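Local coordinates for SnoaL-like domain protein (Mycobacterium hassiacum, PDB 6P44), which probably catalyses steroid double-bond isomerisation as a ketosteroid Delta-isomerase (EC 5.3.3.1) and here holds the phenolic ligand 3,4-dinitrophenol in its pocket, at residues T10-L15 with T65-L70; E25-Y30 with I46-I51; N38-E43 with S110-W115. The protein carries 1 engineered substitution. All coordinates share one frame; numbering follows the deposited sequence. Where two conformers were deposited one is given.

Contact 1 (T10-L15 with T65-L70); sequences TVHRYL and TEVKTL. With DNX (3,4-dinitrophenol), chain H.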
loop_
_atom_site.group_PDB
_atom_site.type_symbol
_atom_site.label_atom_id
_atom_site.label_comp_id
_atom_site.label_asym_id
_atom_site.label_seq_id
_atom_site.Cartn_x
_atom_site.Cartn_y
_atom_site.Cartn_z
ATOM N N THR B 10 -11.151 -1.445 -12.647
ATOM C CA THR B 10 -11.875 -0.503 -11.804
ATOM C C THR B 10 -10.976 0.627 -11.331
ATOM O O THR B 10 -11.409 1.783 -11.288
ATOM C CB THR B 10 -12.520 -1.250 -10.640
ATOM O OG1 THR B 10 -13.430 -2.223 -11.186
ATOM C CG2 THR B 10 -13.247 -0.290 -9.683
ATOM N N VAL B 11 -9.725 0.316 -10.975
ATOM C CA VAL B 11 -8.782 1.372 -10.625
ATOM C C VAL B 11 -8.621 2.353 -11.777
ATOM O O VAL B 11 -8.586 3.569 -11.572
ATOM C CB VAL B 11 -7.432 0.799 -10.158
ATOM C CG1 VAL B 11 -6.408 1.911 -10.027
ATOM C CG2 VAL B 11 -7.602 0.070 -8.823
ATOM N N HIS B 12 -8.496 1.849 -13.005
ATOM C CA HIS B 12 -8.359 2.769 -14.129
ATOM C C HIS B 12 -9.597 3.647 -14.295
ATOM O O HIS B 12 -9.476 4.831 -14.630
ATOM C CB HIS B 12 -8.020 2.009 -15.403
ATOM C CG HIS B 12 -6.578 1.642 -15.502
ATOM N ND1 HIS B 12 -5.652 2.424 -16.155
ATOM C CD2 HIS B 12 -5.899 0.570 -15.033
ATOM C CE1 HIS B 12 -4.466 1.850 -16.083
ATOM N NE2 HIS B 12 -4.586 0.724 -15.407
ATOM N N ARG B 13 -10.784 3.126 -14.020
ATOM C CA ARG B 13 -11.941 3.999 -14.148
ATOM C C ARG B 13 -12.012 4.999 -13.004
ATOM O O ARG B 13 -12.462 6.134 -13.203
ATOM C CB ARG B 13 -13.209 3.180 -14.258
ATOM C CG ARG B 13 -13.243 2.408 -15.543
ATOM C CD ARG B 13 -14.629 1.933 -15.826
ATOM N NE ARG B 13 -15.212 1.252 -14.674
ATOM C CZ ARG B 13 -14.884 0.028 -14.280
ATOM N NH1 ARG B 13 -13.966 -0.662 -14.939
ATOM N NH2 ARG B 13 -15.468 -0.507 -13.215
ATOM N N TYR B 14 -11.555 4.610 -11.811
ATOM C CA TYR B 14 -11.428 5.571 -10.726
ATOM C C TYR B 14 -10.542 6.730 -11.151
ATOM O O TYR B 14 -10.902 7.900 -10.986
ATOM C CB TYR B 14 -10.846 4.849 -9.503
ATOM C CG TYR B 14 -10.487 5.767 -8.373
ATOM C CD1 TYR B 14 -11.469 6.324 -7.586
ATOM C CD2 TYR B 14 -9.168 6.087 -8.096
ATOM C CE1 TYR B 14 -11.163 7.176 -6.556
ATOM C CE2 TYR B 14 -8.846 6.945 -7.053
ATOM C CZ TYR B 14 -9.854 7.479 -6.277
ATOM O OH TYR B 14 -9.578 8.341 -5.234
ATOM N N LEU B 15 -9.374 6.417 -11.719
ATOM C CA LEU B 15 -8.444 7.471 -12.119
ATOM C C LEU B 15 -9.014 8.310 -13.255
ATOM O O LEU B 15 -8.737 9.511 -13.328
ATOM C CB LEU B 15 -7.064 6.875 -12.443
ATOM C CG LEU B 15 -6.359 6.263 -11.210
ATOM C CD1 LEU B 15 -5.024 5.582 -11.557
ATOM C CD2 LEU B 15 -6.146 7.296 -10.088
ATOM N N THR B 65 -3.796 12.084 -14.577
ATOM C CA THR B 65 -3.255 11.015 -13.758
ATOM C C THR B 65 -2.328 10.146 -14.588
ATOM O O THR B 65 -2.474 10.037 -15.811
ATOM C CB THR B 65 -4.358 10.133 -13.168
ATOM O OG1 THR B 65 -5.062 9.468 -14.224
ATOM C CG2 THR B 65 -5.317 10.961 -12.335
ATOM N N GLU B 66 -1.359 9.544 -13.903
ATOM C CA GLU B 66 -0.419 8.625 -14.534
ATOM C C GLU B 66 -0.129 7.485 -13.570
ATOM O O GLU B 66 0.237 7.724 -12.415
ATOM C CB GLU B 66 0.898 9.338 -14.873
ATOM C CG GLU B 66 1.905 8.437 -15.594
ATOM C CD GLU B 66 3.276 9.068 -15.790
ATOM O OE1 GLU B 66 3.376 10.313 -15.858
ATOM O OE2 GLU B 66 4.262 8.299 -15.880
ATOM N N VAL B 67 -0.266 6.248 -14.041
ATOM C CA VAL B 67 0.055 5.076 -13.232
ATOM C C VAL B 67 1.518 4.737 -13.475
ATOM O O VAL B 67 1.917 4.487 -14.616
ATOM C CB VAL B 67 -0.848 3.889 -13.582
ATOM C CG1 VAL B 67 -0.388 2.625 -12.845
ATOM C CG2 VAL B 67 -2.279 4.224 -13.244
ATOM N N LYS B 68 2.315 4.719 -12.405
ATOM C CA LYS B 68 3.715 4.315 -12.498
ATOM C C LYS B 68 3.886 2.803 -12.378
ATOM O O LYS B 68 4.688 2.206 -13.109
ATOM C CB LYS B 68 4.535 5.036 -11.427
ATOM C CG LYS B 68 4.549 6.555 -11.583
ATOM C CD LYS B 68 5.255 7.249 -10.413
ATOM C CE LYS B 68 6.735 6.919 -10.363
ATOM N NZ LYS B 68 7.458 7.488 -11.530
ATOM N N THR B 69 3.144 2.172 -11.476
ATOM C CA THR B 69 3.103 0.727 -11.393
ATOM C C THR B 69 1.843 0.343 -10.635
ATOM O O THR B 69 1.390 1.061 -9.734
ATOM C CB THR B 69 4.369 0.152 -10.729
ATOM O OG1 THR B 69 4.304 -1.280 -10.715
ATOM C CG2 THR B 69 4.546 0.659 -9.317
ATOM N N LEU B 70 1.285 -0.795 -11.015
ATOM C CA LEU B 70 0.043 -1.282 -10.446
ATOM C C LEU B 70 0.153 -2.789 -10.277
ATOM O O LEU B 70 0.621 -3.491 -11.183
ATOM C CB LEU B 70 -1.133 -0.930 -11.365
ATOM C CG LEU B 70 -2.529 -1.356 -10.901
ATOM C CD1 LEU B 70 -3.553 -0.349 -11.387
ATOM C CD2 LEU B 70 -2.911 -2.736 -11.387
HETATM C C1 DNX H . -6.893 9.972 -4.250
HETATM C C2 DNX H . -7.727 10.998 -4.670
HETATM C C3 DNX H . -7.419 12.292 -4.318
HETATM N N3 DNX H . -8.345 13.333 -4.764
HETATM C C4 DNX H . -6.288 12.579 -3.567
HETATM N N4 DNX H . -5.940 13.940 -3.165
HETATM C C5 DNX H . -5.453 11.555 -3.161
HETATM C C6 DNX H . -5.758 10.248 -3.499
HETATM O O1 DNX H . -7.205 8.692 -4.588
HETATM O O31 DNX H . -9.304 13.594 -4.056
HETATM O O32 DNX H . -8.136 13.875 -5.840
HETATM O O41 DNX H . -5.454 14.108 -2.059
HETATM O O42 DNX H . -6.137 14.847 -3.960
#

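Contact 2 (E25-Y30 with I46-I51); sequences EIAALY and IGRQAI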
loop_
_atom_site.group_PDB
_atom_site.type_symbol
_atom_site.label_atom_id
_atom_site.label_comp_id
_atom_site.label_asym_id
_atom_site.label_seq_id
_atom_site.Cartn_x
_atom_site.Cartn_y
_atom_site.Cartn_z
ATOM N N GLU B 25 -19.521 9.685 -10.372
ATOM C CA GLU B 25 -19.008 8.459 -10.970
ATOM C C GLU B 25 -17.979 7.782 -10.071
ATOM O O GLU B 25 -17.878 6.549 -10.064
ATOM C CB GLU B 25 -18.422 8.768 -12.352
ATOM C CG GLU B 25 -19.464 9.053 -13.443
ATOM C CD GLU B 25 -20.282 10.312 -13.191
ATOM O OE1 GLU B 25 -19.942 11.084 -12.268
ATOM O OE2 GLU B 25 -21.272 10.529 -13.921
ATOM N N ILE B 26 -17.206 8.558 -9.310
ATOM C CA ILE B 26 -16.292 7.962 -8.342
ATOM C C ILE B 26 -17.083 7.219 -7.286
ATOM O O ILE B 26 -16.798 6.063 -6.965
ATOM C CB ILE B 26 -15.418 9.047 -7.691
ATOM C CG1 ILE B 26 -14.426 9.626 -8.706
ATOM C CG2 ILE B 26 -14.695 8.450 -6.496
ATOM C CD1 ILE B 26 -13.714 10.874 -8.230
ATOM N N ALA B 27 -18.067 7.897 -6.694
ATOM C CA ALA B 27 -18.794 7.297 -5.585
ATOM C C ALA B 27 -19.484 6.012 -6.003
ATOM O O ALA B 27 -19.604 5.086 -5.198
ATOM C CB ALA B 27 -19.805 8.291 -5.014
ATOM N N ALA B 28 -19.926 5.929 -7.258
ATOM C CA ALA B 28 -20.613 4.733 -7.716
ATOM C C ALA B 28 -19.692 3.522 -7.787
ATOM O O ALA B 28 -20.181 2.389 -7.825
ATOM C CB ALA B 28 -21.236 5.000 -9.089
ATOM N N LEU B 29 -18.376 3.731 -7.821
ATOM C CA LEU B 29 -17.448 2.608 -7.804
ATOM C C LEU B 29 -17.330 1.975 -6.427
ATOM O O LEU B 29 -16.885 0.825 -6.320
ATOM C CB LEU B 29 -16.054 3.055 -8.250
ATOM C CG LEU B 29 -15.954 3.587 -9.676
ATOM C CD1 LEU B 29 -14.527 3.986 -9.952
ATOM C CD2 LEU B 29 -16.415 2.539 -10.684
ATOM N N TYR B 30 -17.685 2.706 -5.380
ATOM C CA TYR B 30 -17.519 2.232 -4.018
ATOM C C TYR B 30 -18.745 1.456 -3.560
ATOM O O TYR B 30 -19.871 1.721 -3.988
ATOM C CB TYR B 30 -17.298 3.407 -3.076
ATOM C CG TYR B 30 -15.892 3.981 -3.106
ATOM C CD1 TYR B 30 -14.916 3.469 -2.269
ATOM C CD2 TYR B 30 -15.561 5.049 -3.932
ATOM C CE1 TYR B 30 -13.646 4.001 -2.236
ATOM C CE2 TYR B 30 -14.277 5.600 -3.905
ATOM C CZ TYR B 30 -13.321 5.054 -3.060
ATOM O OH TYR B 30 -12.037 5.544 -2.982
ATOM N N ILE B 46 -16.891 6.721 6.090
ATOM C CA ILE B 46 -17.579 5.437 6.053
ATOM C C ILE B 46 -18.908 5.585 5.320
ATOM O O ILE B 46 -19.755 6.408 5.701
ATOM C CB ILE B 46 -17.806 4.893 7.476
ATOM C CG1 ILE B 46 -16.474 4.728 8.214
ATOM C CG2 ILE B 46 -18.552 3.556 7.422
ATOM C CD1 ILE B 46 -16.615 4.409 9.734
ATOM N N GLY B 47 -19.107 4.755 4.301
ATOM C CA GLY B 47 -20.365 4.692 3.562
ATOM C C GLY B 47 -20.375 5.596 2.344
ATOM O O GLY B 47 -19.689 6.611 2.279
ATOM N N ARG B 48 -21.202 5.228 1.354
ATOM C CA ARG B 48 -21.145 5.943 0.080
ATOM C C ARG B 48 -21.529 7.418 0.219
ATOM O O ARG B 48 -20.944 8.273 -0.451
ATOM C CB ARG B 48 -21.957 5.261 -1.029
ATOM C CG ARG B 48 -21.681 5.924 -2.398
ATOM C CD ARG B 48 -22.474 5.340 -3.576
ATOM N NE ARG B 48 -22.164 3.932 -3.807
ATOM C CZ ARG B 48 -22.912 2.928 -3.366
ATOM N NH1 ARG B 48 -24.024 3.171 -2.680
ATOM N NH2 ARG B 48 -22.554 1.679 -3.613
ATOM N N GLN B 49 -22.497 7.737 1.081
ATOM C CA GLN B 49 -22.912 9.130 1.240
ATOM C C GLN B 49 -21.757 9.998 1.731
ATOM O O GLN B 49 -21.505 11.083 1.191
ATOM C CB GLN B 49 -24.107 9.212 2.189
ATOM C CG GLN B 49 -25.352 8.554 1.629
ATOM C CD GLN B 49 -26.434 8.356 2.668
ATOM O OE1 GLN B 49 -26.496 7.314 3.317
ATOM N NE2 GLN B 49 -27.301 9.350 2.823
ATOM N N ALA B 50 -21.042 9.533 2.757
ATOM C CA ALA B 50 -19.875 10.261 3.257
ATOM C C ALA B 50 -18.767 10.321 2.211
ATOM O O ALA B 50 -18.080 11.338 2.072
ATOM C CB ALA B 50 -19.352 9.600 4.529
ATOM N N ILE B 51 -18.578 9.234 1.471
ATOM C CA ILE B 51 -17.558 9.199 0.430
ATOM C C ILE B 51 -17.897 10.177 -0.693
ATOM O O ILE B 51 -17.030 10.924 -1.158
ATOM C CB ILE B 51 -17.366 7.756 -0.062
ATOM C CG1 ILE B 51 -16.713 6.923 1.044
ATOM C CG2 ILE B 51 -16.540 7.727 -1.339
ATOM C CD1 ILE B 51 -16.740 5.416 0.813
#

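Contact 3 (N38-E43 with S110-W115); sequences NPVGSE and SMKAYW. Engineered in segment 38-43: Asn38 (natural residue Asp). With DNX (3,4-dinitrophenol), chain H.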
loop_
_atom_site.group_PDB
_atom_site.type_symbol
_atom_site.label_atom_id
_atom_site.label_comp_id
_atom_site.label_asym_id
_atom_site.label_seq_id
_atom_site.Cartn_x
_atom_site.Cartn_y
_atom_site.Cartn_z
ATOM N N ASN B 38 -7.994 8.909 3.539
ATOM C CA ASN B 38 -7.169 9.732 2.658
ATOM C C ASN B 38 -6.879 11.060 3.348
ATOM O O ASN B 38 -7.758 11.934 3.392
ATOM C CB ASN B 38 -7.869 9.995 1.328
ATOM C CG ASN B 38 -7.028 10.831 0.413
ATOM O OD1 ASN B 38 -5.834 10.965 0.633
ATOM N ND2 ASN B 38 -7.638 11.400 -0.620
ATOM N N PRO B 39 -5.662 11.270 3.867
ATOM C CA PRO B 39 -4.549 10.316 3.890
ATOM C C PRO B 39 -4.706 9.301 5.013
ATOM O O PRO B 39 -5.449 9.520 5.977
ATOM C CB PRO B 39 -3.353 11.205 4.187
ATOM C CG PRO B 39 -3.913 12.269 5.055
ATOM C CD PRO B 39 -5.288 12.557 4.481
ATOM N N VAL B 40 -3.950 8.209 4.921
ATOM C CA VAL B 40 -3.833 7.315 6.059
ATOM C C VAL B 40 -3.390 8.118 7.272
ATOM O O VAL B 40 -2.543 9.011 7.172
ATOM C CB VAL B 40 -2.885 6.156 5.714
ATOM C CG1 VAL B 40 -2.526 5.349 6.959
ATOM C CG2 VAL B 40 -3.557 5.275 4.644
ATOM N N GLY B 41 -4.018 7.829 8.414
ATOM C CA GLY B 41 -3.826 8.561 9.645
ATOM C C GLY B 41 -4.939 9.531 9.973
ATOM O O GLY B 41 -5.022 10.000 11.113
ATOM N N SER B 42 -5.780 9.864 9.005
ATOM C CA SER B 42 -6.908 10.759 9.229
ATOM C C SER B 42 -8.191 9.954 9.438
ATOM O O SER B 42 -8.261 8.758 9.139
ATOM C CB SER B 42 -7.082 11.742 8.067
ATOM O OG SER B 42 -7.422 11.089 6.850
ATOM N N GLU B 43 -9.209 10.625 9.975
ATOM C CA GLU B 43 -10.456 9.944 10.279
ATOM C C GLU B 43 -11.063 9.324 9.024
ATOM O O GLU B 43 -11.202 9.980 7.988
ATOM C CB GLU B 43 -11.455 10.894 10.940
ATOM C CG GLU B 43 -12.649 10.124 11.475
ATOM C CD GLU B 43 -13.712 10.980 12.129
ATOM O OE1 GLU B 43 -13.490 12.185 12.358
ATOM O OE2 GLU B 43 -14.790 10.415 12.431
ATOM N N SER B 110 -12.526 -0.745 0.292
ATOM C CA SER B 110 -11.705 0.181 1.054
ATOM C C SER B 110 -10.694 0.847 0.137
ATOM O O SER B 110 -10.212 0.249 -0.826
ATOM C CB SER B 110 -10.984 -0.521 2.212
ATOM O OG SER B 110 -9.969 -1.395 1.772
ATOM N N MET B 111 -10.358 2.091 0.470
ATOM C CA MET B 111 -9.245 2.789 -0.160
ATOM C C MET B 111 -8.409 3.444 0.930
ATOM O O MET B 111 -8.947 3.986 1.905
ATOM C CB MET B 111 -9.741 3.851 -1.144
ATOM C CG MET B 111 -8.638 4.588 -1.886
ATOM S SD MET B 111 -7.996 6.027 -0.971
ATOM C CE MET B 111 -8.985 7.312 -1.713
ATOM N N LYS B 112 -7.093 3.366 0.763
ATOM C CA LYS B 112 -6.122 4.032 1.619
ATOM C C LYS B 112 -5.115 4.723 0.710
ATOM O O LYS B 112 -4.647 4.126 -0.262
ATOM C CB LYS B 112 -5.414 3.034 2.543
ATOM C CG LYS B 112 -6.271 2.565 3.689
ATOM C CD LYS B 112 -5.516 1.646 4.632
ATOM C CE LYS B 112 -6.378 1.344 5.834
ATOM N NZ LYS B 112 -5.699 0.435 6.793
ATOM N N ALA B 113 -4.791 5.974 1.020
ATOM C CA ALA B 113 -3.838 6.763 0.242
ATOM C C ALA B 113 -2.700 7.241 1.137
ATOM O O ALA B 113 -2.931 7.810 2.208
ATOM C CB ALA B 113 -4.533 7.953 -0.441
ATOM N N TYR B 114 -1.472 7.001 0.690
ATOM C CA TYR B 114 -0.269 7.301 1.463
ATOM C C TYR B 114 0.531 8.379 0.739
ATOM O O TYR B 114 1.182 8.100 -0.276
ATOM C CB TYR B 114 0.581 6.044 1.647
ATOM C CG TYR B 114 -0.099 4.853 2.307
ATOM C CD1 TYR B 114 -0.922 4.016 1.575
ATOM C CD2 TYR B 114 0.098 4.564 3.638
ATOM C CE1 TYR B 114 -1.537 2.929 2.148
ATOM C CE2 TYR B 114 -0.496 3.452 4.228
ATOM C CZ TYR B 114 -1.326 2.650 3.476
ATOM O OH TYR B 114 -1.976 1.573 4.001
ATOM N N TRP B 115 0.485 9.599 1.276
ATOM C CA TRP B 115 1.161 10.762 0.717
ATOM C C TRP B 115 1.121 11.828 1.795
ATOM O O TRP B 115 0.316 11.753 2.729
ATOM C CB TRP B 115 0.461 11.268 -0.562
ATOM C CG TRP B 115 -0.945 11.734 -0.274
ATOM C CD1 TRP B 115 -2.059 10.947 -0.203
ATOM C CD2 TRP B 115 -1.375 13.064 0.027
ATOM N NE1 TRP B 115 -3.153 11.703 0.127
ATOM C CE2 TRP B 115 -2.757 13.007 0.269
ATOM C CE3 TRP B 115 -0.723 14.300 0.122
ATOM C CZ2 TRP B 115 -3.505 14.135 0.590
ATOM C CZ3 TRP B 115 -1.464 15.411 0.435
ATOM C CH2 TRP B 115 -2.848 15.319 0.666
HETATM C C1 DNX H . -6.893 9.972 -4.250
HETATM C C2 DNX H . -7.727 10.998 -4.670
HETATM C C3 DNX H . -7.419 12.292 -4.318
HETATM N N3 DNX H . -8.345 13.333 -4.764
HETATM C C4 DNX H . -6.288 12.579 -3.567
HETATM N N4 DNX H . -5.940 13.940 -3.165
HETATM C C5 DNX H . -5.453 11.555 -3.161
HETATM C C6 DNX H . -5.758 10.248 -3.499
HETATM O O1 DNX H . -7.205 8.692 -4.588
HETATM O O31 DNX H . -9.304 13.594 -4.056
HETATM O O32 DNX H . -8.136 13.875 -5.840
HETATM O O41 DNX H . -5.454 14.108 -2.059
HETATM O O42 DNX H . -6.137 14.847 -3.960
#

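Contact 1 (T10-L15 with T65-L70)
The hydroxyl of Tyr14 is gripped by two groups: OH lies a very short 2.5 Å from O1 of 3,4-dinitrophenol, either of which could donate, and it is also hydrogen-bonded to the hydroxyl of Tyr55. The phenolic oxygen O1 meets the tyrosine at its edge, in the ring plane. On another flank of the same helix, apolar side chains reach toward residues 65-70. Leu15 and Val67 cross at about a right angle, and their methyls CD1 and CG2 come to 3.5 Å, tighter than ordinary van der Waals contact. Leu15 extends its chain with CD1 anti to CA (chi2 176°), which carries this methyl out to the strand. Nearer the backbone, Leu15 CB rests 3.7 Å from Thr65 OG1. Val11 and Leu70 instead slide past each other in opposite directions, CG1 to CD1 at 3.9 Å. The imidazole of His12 comes obliquely near Val67 and Leu70, with CE1 4.3 Å from Val67 CG2 and NE2 near Leu70 CD1. The strand turns a corner at Lys68, where Lys68 and Thr69 both face Tyr80 in a classic beta bulge, and Leu70 resumes contact with the helix beyond it. Helix 10-15 runs at 156° to strand 65-67, nearly antiparallel. A long N-terminal helix laid against a strongly bent sheet, with a pocket beside it, is characteristic of the SnoaL-like, NTF2-type fold.

Contact 2 (E25-Y30 with I46-I51)
Arg48 and Ile51, one turn apart at the start of helix 48-54, meet Ala27 and Tyr30 where helix 23-29 gives way to strand 30-31; this is a helix-to-helix joint of the SnoaL-like, NTF2-type alpha+beta fold, made largely by one arginine and one CH-pi contact. Gly47 precedes the helix as N-cap. Its positive phi of 93° suits a residue without CB, and its carbonyl receives the N-H of Ile51. Arg48 follows, with CG anti to the backbone N (chi1 -171°), which lays CG 4.0 Å from the methyl of Ala27; the next bond is also extended, and CD comes 3.3 Å from Ala27 O. A bend at chi3 (-62°) then turns NE toward two backbone oxygens. The shortest bond runs from NH2 to Tyr30 O at 2.7 Å; NH2 lies in the plane of that carbonyl, while the oxygen is tilted out of the guanidinium plane. NE adds two weak bonds, to Ala27 O and to Tyr30 O, leaving the latter oxygen gripped by two nitrogens of the same group. Ala27 O also accepts the N-H of Tyr30. The guanidinium has a further partner, since NH1 forms a salt bridge with Asp32, and the carboxylate probably offsets the closeness of Arg107. Ile51 closes the joint from the apolar side. Its side chain crosses that of Tyr30 at about a right angle, and the phenol beyond is tied through OH to Tyr55. The branch methyl CG2 of Ile51 sits 3.8 Å above the tyrosine ring plane, offset toward the rim, with Tyr30 CD2 at 3.9 Å, while the terminal methyl CD1 of Ile51 approaches Tyr30 CD1.

Contact 3 (N38-E43 with S110-W115)
The Val40 amide donates to Ala113 O (2.9 Å, 165° at the hydrogen), fastening the loop that leaves strand 34-37, by way of a cis peptide before Pro39 and a type II turn from Pro39 to Ser42, to the strand holding Ala113. Pro39 O, inside that turn, accepts both the amide and the hydroxyl of Ser42. Asn38, an engineered replacement of the natural aspartate, makes the polar side-chain bond: Trp115 NE1 points at OD1 over 2.8 Å and almost straight, at 171°. The acceptor lies in the indole plane and the donor in the carbonyl plane, although amide and ring planes are turned 68° apart. Anti to the backbone N, Asn38 CG is set 3.9 Å from Ala113 CB; ND2 sits over a face of the dinitrophenol ring, 3.4 Å from C5. Trp115 CZ2 meets the nitro oxygen O41 at 3.3 Å, and the bent chain of Met111 brings CE to 3.7 Å from the phenolic O1. Pro39 CB packs obliquely against the indole. On the other side of the strand Val40 drives CG2 onto Tyr114, a CH-pi contact with the methyl 3.5 Å above the ring plane and displaced toward the rim; the same methyl touches Lys112 CB. The polar ends of Lys112 and Tyr114 both go to Glu76 of the second subunit, by a salt bridge and a hydrogen bond. Met111 and Ala113, by contrast, belong to the ligand pocket. Strand 108-121 runs between strands 34-37 and 92-102, Met111 touching Val36 on the first and Met100 on the second.

Contacts 2 and 3 are buried, whereas contact 1 is only partly so, with His12 exposed at its border. Contact 1 sets a helix against an outer strand mainly by apolar packing; contact 2 joins two helices through charged-to-carbonyl bonds near the surface and an aromatic face inside; contact 3 ties a loop to an inner strand of the same sheet and is the one of the three that leans heavily on the second subunit. Contacts 1 and 3 approach 3,4-dinitrophenol from different parts of the fold and meet where Tyr14 OH nears Met111 CE. Contact 2 borders both, since Ile26 packs on Tyr14 and Tyr30 OH lies against Met111.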